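Local coordinates for 303aa long hypothetical esterase (PDB 3AIN), which hydrolyses carboxylic esters as a thermostable, dimeric carboxylesterase akin to hormone-sensitive lipase, at residues A[94-99]-A[146-151]; A[111-116]-A[124-129]; A[179-184]-A[238-243]; A[194-199]-A[310-315]. The protein carries 1 engineered substitution. All coordinates share one frame; numbering follows the deposited sequence.

Contacts 1, 2 and 4 pack helices on the central sheet. Contact 3 packs a loop on a helix. Contacts 1 and 2 have centres about 10 Å apart and use neighbouring strands, 92-96 and 123-127, but opposite faces of the sheet. They are tied by Tyr-95 N to Ile-125 O and by His-97 O to Tyr-129 OH. Contact 4 lies on the face of contact 2, with centres about 13 Å apart. Contact 3 sits outside contact 1, where Thr-179 and Ser-183 touch Leu-148. Tyr-96 of contact 1 touches the probable nucleophile elbow. The phosphate of contact 3 binds in the outer loop.

Contact 1: A[94-99]-A[146-151]; sequences VYYHGG and DALKWV
This is a buried helix-on-sheet contact. Val-94 and Tyr-96 of strand 92-96 meet Leu-148 and Val-151 of helix 139-153. The short strand and helix axes run nearly antiparallel, at 168°, and approach to 9.5 Å. The contact is apolar apart from one tyrosine hydroxyl. Val-94 points at the helix, and its CG2 branch does the touching. It lies 4.0 Å from Leu-148 CD2 and 3.9 Å from Val-151 CG1, so this one methyl sits between two side chains one turn apart on the helix. Val-94 and Val-151 lie alongside, pointing opposite ways. Tyr-96 arrives differently. Its CG is anti to the carbonyl carbon (chi1 -55°), and the ring carries OH to within 3.5 Å of Leu-148 CB. The tyrosine lies across the leucine. The same hydroxyl makes a weak hydrogen bond to Ser-144 O. Thr-179 and Ser-183 of helix 171-185 touch Leu-148 as well, so the leucine is shared by strand and second helix. Beyond the strand, the His-97 ring is held by its neighbours. Its ND1 donates to Gly-98 O at 2.7 Å, nearly straight at 171° and in the ring plane. The ring also stacks on Tyr-129. His-97, Gly-98 and Gly-99 begin the HGGG sequence, which in HSL-like esterases forms the oxyanion hole. Tyr-96 touches the probable nucleophile elbow. A helix packed against a central parallel strand that leads into this loop is characteristic of the alpha/beta hydrolase fold.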
# COMPACT_ATOMS: atom_id res chain seq x y z
N VAL A 94 7.91 -17.77 -4.86
CA VAL A 94 8.43 -18.70 -3.89
C VAL A 94 8.41 -18.02 -2.53
O VAL A 94 8.88 -16.89 -2.43
CB VAL A 94 9.85 -19.14 -4.22
CG1 VAL A 94 10.35 -20.13 -3.16
CG2 VAL A 94 9.85 -19.79 -5.63
N TYR A 95 7.62 -18.60 -1.62
CA TYR A 95 7.29 -17.94 -0.34
C TYR A 95 7.94 -18.64 0.84
O TYR A 95 7.88 -19.88 0.97
CB TYR A 95 5.76 -17.91 -0.13
CG TYR A 95 5.33 -16.98 0.99
CD1 TYR A 95 5.23 -15.62 0.75
CD2 TYR A 95 5.25 -17.42 2.31
CE1 TYR A 95 5.05 -14.72 1.78
CE2 TYR A 95 5.01 -16.51 3.36
CZ TYR A 95 4.93 -15.17 3.08
OH TYR A 95 4.71 -14.26 4.09
N TYR A 96 8.52 -17.85 1.75
CA TYR A 96 9.15 -18.38 2.96
C TYR A 96 8.46 -17.87 4.22
O TYR A 96 8.43 -16.66 4.45
CB TYR A 96 10.61 -17.93 2.99
CG TYR A 96 11.35 -18.30 1.75
CD1 TYR A 96 11.75 -19.61 1.50
CD2 TYR A 96 11.66 -17.34 0.79
CE1 TYR A 96 12.35 -19.95 0.28
CE2 TYR A 96 12.32 -17.65 -0.39
CZ TYR A 96 12.68 -18.96 -0.62
OH TYR A 96 13.33 -19.25 -1.80
N HIS A 97 7.80 -18.76 4.96
CA HIS A 97 7.07 -18.37 6.18
C HIS A 97 7.97 -17.74 7.23
O HIS A 97 9.13 -18.08 7.33
CB HIS A 97 6.33 -19.60 6.78
CG HIS A 97 7.24 -20.64 7.36
ND1 HIS A 97 7.74 -20.56 8.65
CD2 HIS A 97 7.69 -21.82 6.86
CE1 HIS A 97 8.49 -21.62 8.90
NE2 HIS A 97 8.48 -22.40 7.83
N GLY A 98 7.38 -16.93 8.10
CA GLY A 98 8.12 -16.39 9.23
C GLY A 98 7.94 -17.28 10.47
O GLY A 98 7.50 -18.46 10.37
N GLY A 99 8.42 -16.79 11.60
CA GLY A 99 8.46 -17.60 12.83
C GLY A 99 9.84 -17.69 13.48
O GLY A 99 10.13 -18.64 14.23
N ASP A 146 18.10 -23.39 -2.22
CA ASP A 146 18.00 -24.64 -3.01
C ASP A 146 16.59 -24.74 -3.60
O ASP A 146 16.42 -25.13 -4.76
CB ASP A 146 18.25 -25.87 -2.13
CG ASP A 146 19.74 -26.08 -1.80
OD1 ASP A 146 20.59 -25.35 -2.35
OD2 ASP A 146 20.03 -26.94 -0.96
N ALA A 147 15.57 -24.43 -2.79
CA ALA A 147 14.19 -24.42 -3.31
C ALA A 147 13.99 -23.40 -4.43
O ALA A 147 13.35 -23.71 -5.44
CB ALA A 147 13.17 -24.17 -2.15
N LEU A 148 14.51 -22.19 -4.27
CA LEU A 148 14.35 -21.22 -5.32
C LEU A 148 15.00 -21.67 -6.62
O LEU A 148 14.46 -21.59 -7.61
CB LEU A 148 14.92 -19.88 -4.90
CG LEU A 148 14.86 -18.70 -5.85
CD1 LEU A 148 15.88 -18.91 -6.86
CD2 LEU A 148 13.55 -18.55 -6.50
N LYS A 149 16.22 -22.13 -6.52
CA LYS A 149 16.95 -22.55 -7.70
C LYS A 149 16.22 -23.70 -8.39
O LYS A 149 16.11 -23.71 -9.53
CB LYS A 149 18.37 -22.98 -7.33
CG LYS A 149 19.21 -23.53 -8.44
CD LYS A 149 20.62 -23.86 -7.90
CE LYS A 149 20.70 -25.12 -6.98
NZ LYS A 149 20.91 -25.04 -5.44
N TRP A 150 15.75 -24.66 -7.63
CA TRP A 150 14.97 -25.72 -8.23
C TRP A 150 13.71 -25.17 -8.89
O TRP A 150 13.37 -25.57 -9.97
CB TRP A 150 14.63 -26.80 -7.19
CG TRP A 150 13.91 -28.00 -7.75
CD1 TRP A 150 14.46 -29.16 -8.19
CD2 TRP A 150 12.50 -28.15 -7.92
NE1 TRP A 150 13.50 -30.02 -8.62
CE2 TRP A 150 12.28 -29.41 -8.49
CE3 TRP A 150 11.42 -27.33 -7.71
CZ2 TRP A 150 11.04 -29.86 -8.79
CZ3 TRP A 150 10.19 -27.78 -8.01
CH2 TRP A 150 10.00 -29.04 -8.52
N VAL A 151 13.00 -24.28 -8.21
CA VAL A 151 11.81 -23.73 -8.86
C VAL A 151 12.15 -22.99 -10.16
O VAL A 151 11.44 -23.12 -11.16
CB VAL A 151 10.98 -22.81 -7.91
CG1 VAL A 151 9.86 -22.13 -8.69
CG2 VAL A 151 10.37 -23.66 -6.80

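Contact 2: A[111-116]-A[124-129]; sequences PLCRAI and TISVDY
Thr-124 OG1 meets Ile-116 CG2 at 4.2 Å and is hydrogen-bonded to Thr-117 OG1, the next residue of the helix. This pair of hydroxyls joins helix 110-120 to strand 123-127. Both belong to a beta-alpha-beta crossover that starts at strand 92-96, the parallel neighbour of strand 123-127 in the sheet of an alpha/beta hydrolase. Seen as short segments, helix and strand run nearly antiparallel (159°), as the connection requires, with axes 9.1 Å apart. The disulfide Cys-120 to Cys-122 links the last residue of the helix to the turn before the strand. The chain closes on itself quickly here, and Cys-113 and Thr-124 have the nearest CA atoms, 7.0 Å apart. Thr-124 turns its methyl to the helix too, with CG2 4.4 Å from Cys-113 CB. Ile-116 also rests on Leu-93 and Tyr-95 of strand 92-96, and Cys-113 touches Tyr-82 of strand 76-83, so the helix reaches three neighbouring strands. The remaining contact is between sulfur and hydroxyl. Ser-126 holds OG anti to the backbone N (chi1 179°), and Cys-113 holds SG anti to its carbonyl carbon. These settings bring Cys-113 SG to 3.7 Å from Ser-126 OG and 3.8 Å from Ser-126 CB.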
# COMPACT_ATOMS: atom_id res chain seq x y z
N PRO A 111 -3.40 -20.65 5.30
CA PRO A 111 -4.41 -19.62 5.01
C PRO A 111 -3.80 -18.39 4.34
O PRO A 111 -4.38 -17.85 3.39
CB PRO A 111 -4.96 -19.25 6.38
CG PRO A 111 -4.76 -20.49 7.20
CD PRO A 111 -3.43 -21.07 6.72
N LEU A 112 -2.67 -17.93 4.87
CA LEU A 112 -2.02 -16.77 4.25
C LEU A 112 -1.58 -17.05 2.81
O LEU A 112 -1.78 -16.22 1.94
CB LEU A 112 -0.85 -16.30 5.11
CG LEU A 112 -0.03 -15.17 4.47
CD1 LEU A 112 -0.92 -13.90 4.29
CD2 LEU A 112 1.19 -14.82 5.36
N CYS A 113 -0.98 -18.20 2.55
CA CYS A 113 -0.54 -18.49 1.17
C CYS A 113 -1.72 -18.62 0.20
O CYS A 113 -1.59 -18.22 -0.94
CB CYS A 113 0.34 -19.74 1.11
SG CYS A 113 1.98 -19.46 1.85
N ARG A 114 -2.85 -19.16 0.65
CA ARG A 114 -4.05 -19.16 -0.21
C ARG A 114 -4.50 -17.74 -0.53
O ARG A 114 -4.77 -17.41 -1.69
CB ARG A 114 -5.19 -19.94 0.45
CG ARG A 114 -4.93 -21.44 0.56
CD ARG A 114 -5.93 -22.04 1.57
NE ARG A 114 -5.90 -23.49 1.62
CZ ARG A 114 -6.68 -24.28 0.88
NH1 ARG A 114 -7.52 -23.75 -0.00
NH2 ARG A 114 -6.57 -25.59 0.97
N ALA A 115 -4.53 -16.88 0.48
CA ALA A 115 -4.93 -15.51 0.25
C ALA A 115 -3.98 -14.77 -0.70
O ALA A 115 -4.43 -14.05 -1.59
CB ALA A 115 -5.08 -14.75 1.56
N ILE A 116 -2.67 -14.97 -0.54
CA ILE A 116 -1.70 -14.36 -1.45
C ILE A 116 -1.87 -14.86 -2.90
O ILE A 116 -1.79 -14.09 -3.87
CB ILE A 116 -0.26 -14.61 -0.93
CG1 ILE A 116 0.00 -13.73 0.31
CG2 ILE A 116 0.76 -14.32 -2.03
CD1 ILE A 116 1.34 -14.05 1.00
N THR A 124 1.89 -19.94 -6.09
CA THR A 124 2.69 -19.70 -4.89
C THR A 124 3.24 -21.02 -4.43
O THR A 124 2.51 -22.00 -4.29
CB THR A 124 1.81 -19.08 -3.79
OG1 THR A 124 1.28 -17.84 -4.29
CG2 THR A 124 2.65 -18.79 -2.52
N ILE A 125 4.53 -21.02 -4.08
CA ILE A 125 5.18 -22.21 -3.60
C ILE A 125 5.76 -21.96 -2.22
O ILE A 125 6.76 -21.24 -2.06
CB ILE A 125 6.26 -22.72 -4.56
CG1 ILE A 125 5.59 -23.02 -5.91
CG2 ILE A 125 6.92 -24.00 -3.99
CD1 ILE A 125 6.59 -23.57 -6.97
N SER A 126 5.13 -22.57 -1.24
CA SER A 126 5.46 -22.33 0.16
C SER A 126 6.45 -23.38 0.62
O SER A 126 6.18 -24.58 0.53
CB SER A 126 4.19 -22.37 1.00
OG SER A 126 4.49 -22.17 2.39
N VAL A 127 7.60 -22.91 1.11
CA VAL A 127 8.76 -23.80 1.35
C VAL A 127 8.89 -24.18 2.84
O VAL A 127 8.87 -23.31 3.72
CB VAL A 127 10.05 -23.09 0.84
CG1 VAL A 127 11.30 -23.89 1.18
CG2 VAL A 127 9.93 -22.83 -0.63
N ASP A 128 9.03 -25.48 3.13
CA ASP A 128 9.20 -25.96 4.51
C ASP A 128 10.71 -26.10 4.80
O ASP A 128 11.29 -27.21 4.74
CB ASP A 128 8.48 -27.30 4.72
CG ASP A 128 7.52 -27.32 5.94
OD1 ASP A 128 7.25 -26.26 6.55
OD2 ASP A 128 6.92 -28.39 6.19
N TYR A 129 11.38 -24.96 4.90
CA TYR A 129 12.82 -24.96 5.16
C TYR A 129 13.11 -25.53 6.56
O TYR A 129 12.28 -25.46 7.47
CB TYR A 129 13.41 -23.55 5.00
CG TYR A 129 12.76 -22.49 5.89
CD1 TYR A 129 13.16 -22.34 7.23
CD2 TYR A 129 11.71 -21.68 5.42
CE1 TYR A 129 12.60 -21.33 8.05
CE2 TYR A 129 11.15 -20.66 6.24
CZ TYR A 129 11.57 -20.56 7.57
OH TYR A 129 11.05 -19.57 8.38

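Contact 3: A[179-184]-A[238-243]; sequences TAILSK and LDFRFS. With PO4 (phosphate ion), chain G.
An Asx turn at Asp-239 sets Phe-240 against Ile-181 and Leu-182 of helix 171-185, and its arginine, Arg-241, holds a phosphate. Phe-240 has CG between the backbone N and the carbonyl carbon (chi1 77°). Its CB points toward the helix, and the ring touches it at CE1 and CZ. Ile-181 CG2 reaches Phe-240 CE1 at 3.6 Å, in an oblique approach. Leu-182 comes to the ring edge, with CD2 3.8 Å from Phe-240 CZ. One ring face is covered from within the loop by Arg-241 CG, 3.7 Å above the plane and offset toward the rim. The loop precedes strand 255-260 of the alpha/beta hydrolase core, and the helix is the one that follows the probable nucleophile elbow. Asp-239 OD1 shapes the turn by accepting from Arg-241 N at 2.9 Å. It also takes Arg-241 NE, at 3.1 Å and 172°, from the same face of the carboxylate. Arg-241 NH2 reaches Asp-239 OD2 at 2.9 Å on its syn lone pair. The salt bridge is therefore side-on, and the arginine chain bends at chi3 (-58°) to make it. The phosphate, probably from the crystallisation liquor, sits at another edge of the guanidinium. Arg-241 NH1 donates to O4 at 3.0 Å and NH2 to O3 at 2.8 Å. With a leucine in place of Arg-241, the Asp-239 carboxylate would probably be left without its charged mate and freer to turn, and the phosphate would lose two nitrogens of its grip. Arg-232 NH1 is a further hydrogen-bond partner of the phosphate.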
# COMPACT_ATOMS: atom_id res chain seq x y z
N THR A 179 17.97 -15.00 -0.23
CA THR A 179 17.83 -15.81 -1.46
C THR A 179 18.01 -14.97 -2.71
O THR A 179 18.70 -15.38 -3.65
CB THR A 179 16.45 -16.51 -1.49
OG1 THR A 179 16.43 -17.47 -0.42
CG2 THR A 179 16.27 -17.26 -2.78
N ALA A 180 17.46 -13.75 -2.70
CA ALA A 180 17.67 -12.84 -3.81
C ALA A 180 19.14 -12.44 -3.98
O ALA A 180 19.64 -12.43 -5.11
CB ALA A 180 16.80 -11.60 -3.68
N ILE A 181 19.85 -12.22 -2.87
CA ILE A 181 21.29 -11.91 -2.95
C ILE A 181 22.04 -13.10 -3.54
O ILE A 181 22.91 -12.93 -4.40
CB ILE A 181 21.88 -11.52 -1.58
CG1 ILE A 181 21.30 -10.15 -1.16
CG2 ILE A 181 23.44 -11.44 -1.63
CD1 ILE A 181 21.31 -9.93 0.32
N LEU A 182 21.74 -14.30 -3.04
CA LEU A 182 22.45 -15.50 -3.51
C LEU A 182 22.16 -15.81 -4.99
O LEU A 182 23.01 -16.37 -5.68
CB LEU A 182 22.08 -16.71 -2.65
CG LEU A 182 22.59 -16.68 -1.21
CD1 LEU A 182 21.95 -17.78 -0.36
CD2 LEU A 182 24.12 -16.72 -1.11
N SER A 183 20.96 -15.44 -5.44
CA SER A 183 20.53 -15.65 -6.83
C SER A 183 21.31 -14.76 -7.80
O SER A 183 21.72 -15.20 -8.88
CB SER A 183 19.02 -15.37 -6.97
OG SER A 183 18.25 -16.29 -6.21
N LYS A 184 21.60 -13.54 -7.37
CA LYS A 184 22.40 -12.63 -8.19
C LYS A 184 23.77 -13.24 -8.46
O LYS A 184 24.23 -13.30 -9.61
CB LYS A 184 22.52 -11.27 -7.48
CG LYS A 184 23.85 -10.58 -7.69
CD LYS A 184 23.75 -9.11 -7.29
CE LYS A 184 24.27 -8.89 -5.88
NZ LYS A 184 24.80 -7.49 -5.70
N LEU A 238 28.64 -11.53 11.42
CA LEU A 238 29.33 -10.95 10.25
C LEU A 238 28.84 -11.46 8.89
O LEU A 238 29.42 -11.14 7.84
CB LEU A 238 30.85 -11.21 10.34
CG LEU A 238 31.81 -10.16 10.88
CD1 LEU A 238 31.14 -9.14 11.77
CD2 LEU A 238 32.97 -10.87 11.57
N ASP A 239 27.89 -12.40 8.91
CA ASP A 239 27.55 -13.15 7.70
C ASP A 239 26.32 -12.52 7.06
O ASP A 239 25.29 -12.41 7.71
CB ASP A 239 27.16 -14.58 8.13
CG ASP A 239 27.21 -15.57 6.98
OD1 ASP A 239 26.77 -15.25 5.86
OD2 ASP A 239 27.67 -16.70 7.23
N PHE A 240 26.45 -12.06 5.81
CA PHE A 240 25.31 -11.47 5.09
C PHE A 240 24.13 -12.41 5.00
O PHE A 240 23.02 -11.95 4.76
CB PHE A 240 25.70 -10.93 3.69
CG PHE A 240 25.86 -12.00 2.64
CD1 PHE A 240 24.76 -12.43 1.89
CD2 PHE A 240 27.09 -12.63 2.45
CE1 PHE A 240 24.91 -13.43 0.92
CE2 PHE A 240 27.21 -13.69 1.54
CZ PHE A 240 26.10 -14.10 0.80
N ARG A 241 24.39 -13.72 5.11
CA ARG A 241 23.28 -14.67 5.00
C ARG A 241 22.37 -14.62 6.22
O ARG A 241 21.27 -15.22 6.21
CB ARG A 241 23.77 -16.10 4.73
CG ARG A 241 24.47 -16.26 3.39
CD ARG A 241 25.11 -17.65 3.28
NE ARG A 241 26.07 -17.86 4.36
CZ ARG A 241 26.64 -19.02 4.65
NH1 ARG A 241 26.30 -20.12 3.97
NH2 ARG A 241 27.45 -19.11 5.69
N PHE A 242 22.87 -14.03 7.31
CA PHE A 242 22.03 -13.75 8.48
C PHE A 242 21.56 -12.30 8.44
O PHE A 242 20.40 -12.01 8.73
CB PHE A 242 22.80 -13.99 9.80
CG PHE A 242 22.01 -13.62 11.06
CD1 PHE A 242 20.74 -14.13 11.28
CD2 PHE A 242 22.50 -12.68 11.97
CE1 PHE A 242 19.99 -13.76 12.40
CE2 PHE A 242 21.73 -12.28 13.09
CZ PHE A 242 20.52 -12.87 13.33
N SER A 243 22.49 -11.38 8.20
CA SER A 243 22.14 -9.95 8.13
C SER A 243 22.34 -9.42 6.71
O SER A 243 23.40 -8.92 6.40
CB SER A 243 23.05 -9.13 9.07
OG SER A 243 22.82 -9.47 10.43
P PO4 G . 29.01 -22.30 6.33
O1 PO4 G . 30.47 -22.53 6.01
O2 PO4 G . 28.53 -23.49 7.14
O3 PO4 G . 28.88 -21.05 7.16
O4 PO4 G . 28.23 -22.18 5.03

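Contact 4: A[194-199]-A[310-315]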
# COMPACT_ATOMS: atom_id res chain seq x y z
N VAL A 194 9.26 -9.60 -2.43
CA VAL A 194 8.28 -9.00 -1.52
C VAL A 194 8.70 -9.29 -0.07
O VAL A 194 8.79 -10.45 0.32
CB VAL A 194 6.92 -9.68 -1.71
CG1 VAL A 194 5.90 -9.12 -0.68
CG2 VAL A 194 6.41 -9.46 -3.16
N LEU A 195 9.13 -8.24 0.65
CA LEU A 195 9.72 -8.42 1.99
C LEU A 195 8.75 -7.81 2.99
O LEU A 195 8.52 -6.60 2.98
CB LEU A 195 11.08 -7.69 2.07
CG LEU A 195 12.05 -8.04 0.92
CD1 LEU A 195 13.38 -7.33 1.14
CD2 LEU A 195 12.30 -9.57 0.87
N ILE A 196 8.07 -8.68 3.75
CA ILE A 196 7.02 -8.24 4.66
C ILE A 196 7.60 -8.18 6.08
O ILE A 196 8.03 -9.20 6.60
CB ILE A 196 5.85 -9.25 4.67
CG1 ILE A 196 5.36 -9.47 3.23
CG2 ILE A 196 4.72 -8.69 5.57
CD1 ILE A 196 4.38 -10.65 3.09
N TYR A 197 7.71 -6.96 6.61
CA TYR A 197 8.45 -6.68 7.85
C TYR A 197 9.66 -7.60 8.08
O TYR A 197 9.72 -8.38 9.03
CB TYR A 197 7.54 -6.59 9.10
CG TYR A 197 6.31 -7.49 9.15
CD1 TYR A 197 6.44 -8.86 9.35
CD2 TYR A 197 5.03 -6.97 8.88
CE1 TYR A 197 5.32 -9.68 9.37
CE2 TYR A 197 3.92 -7.80 8.86
CZ TYR A 197 4.08 -9.16 9.04
OH TYR A 197 2.96 -9.98 9.11
N PRO A 198 10.64 -7.51 7.18
CA PRO A 198 11.76 -8.45 7.25
C PRO A 198 12.70 -8.15 8.40
O PRO A 198 12.87 -6.99 8.79
CB PRO A 198 12.49 -8.20 5.93
CG PRO A 198 12.22 -6.74 5.66
CD PRO A 198 10.73 -6.63 6.01
N ALA A 199 13.40 -9.19 8.84
CA ALA A 199 14.58 -9.04 9.68
C ALA A 199 15.80 -8.96 8.76
O ALA A 199 16.05 -9.87 7.97
CB ALA A 199 14.71 -10.24 10.61
N GLY A 310 -3.68 -7.15 -0.55
CA GLY A 310 -4.13 -6.54 -1.82
C GLY A 310 -2.99 -5.82 -2.55
O GLY A 310 -2.87 -5.92 -3.78
N LEU A 311 -2.17 -5.09 -1.80
CA LEU A 311 -1.00 -4.38 -2.38
C LEU A 311 0.03 -5.36 -2.94
O LEU A 311 0.58 -5.15 -4.04
CB LEU A 311 -0.34 -3.49 -1.34
CG LEU A 311 0.91 -2.71 -1.73
CD1 LEU A 311 0.68 -1.89 -3.00
CD2 LEU A 311 1.39 -1.83 -0.58
N ILE A 312 0.34 -6.39 -2.16
CA ILE A 312 1.23 -7.46 -2.64
C ILE A 312 0.72 -8.06 -3.96
O ILE A 312 1.48 -8.24 -4.91
CB ILE A 312 1.36 -8.59 -1.58
CG1 ILE A 312 2.11 -8.05 -0.36
CG2 ILE A 312 2.07 -9.82 -2.20
CD1 ILE A 312 2.00 -8.94 0.89
N GLY A 313 -0.58 -8.33 -4.01
CA GLY A 313 -1.24 -8.88 -5.21
C GLY A 313 -1.15 -7.94 -6.40
O GLY A 313 -0.72 -8.34 -7.49
N TYR A 314 -1.26 -6.64 -6.13
CA TYR A 314 -1.15 -5.68 -7.20
C TYR A 314 0.26 -5.62 -7.80
O TYR A 314 0.41 -5.67 -9.02
CB TYR A 314 -1.57 -4.26 -6.77
CG TYR A 314 -1.21 -3.26 -7.85
CD1 TYR A 314 -1.91 -3.22 -9.03
CD2 TYR A 314 -0.01 -2.56 -7.78
CE1 TYR A 314 -1.53 -2.37 -10.05
CE2 TYR A 314 0.43 -1.78 -8.81
CZ TYR A 314 -0.35 -1.67 -9.94
OH TYR A 314 0.17 -0.99 -11.02
N VAL A 315 1.29 -5.52 -6.95
CA VAL A 315 2.64 -5.38 -7.49
C VAL A 315 3.07 -6.62 -8.25
O VAL A 315 3.80 -6.52 -9.24
CB VAL A 315 3.72 -4.96 -6.47
CG1 VAL A 315 3.31 -3.63 -5.81
CG2 VAL A 315 4.02 -6.06 -5.42
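Ile-312 points from helix 303-321 toward strand 192-196, where Val-194 and Ile-196 receive it. At CB the side chain branches. The CG2 methyl lies 4.2 Å from Val-194 CG1. On the other branch, CG1 lies anti to the carbonyl carbon (chi1 -68°) and comes 4.0 Å from the same valine methyl, Val-194 CG1. The valine thus faces both branches, and the two side chains cross at a slant. At the tip, Ile-312 CD1 leaves Val-194 and meets Ile-196 CD1 at 3.7 Å. Ile-196 CG1 is 4.1 Å from this tip, and the two isoleucines meet crosswise. Cutting Ile-312 back to an alanine is likely to open a gap over the strand, with Ile-196 CD1 losing its partner on the helix. Ile-312 also touches Leu-256 and Ile-258 of the next strand, 255-260. Elsewhere on the helix, Leu-311 and Val-315 pack on Asp-307 of the second subunit, so one helix serves both sheet and dimer interface. The alpha/beta hydrolase fold typically carries its last helix this way, laid by aliphatic side chains over parallel strands.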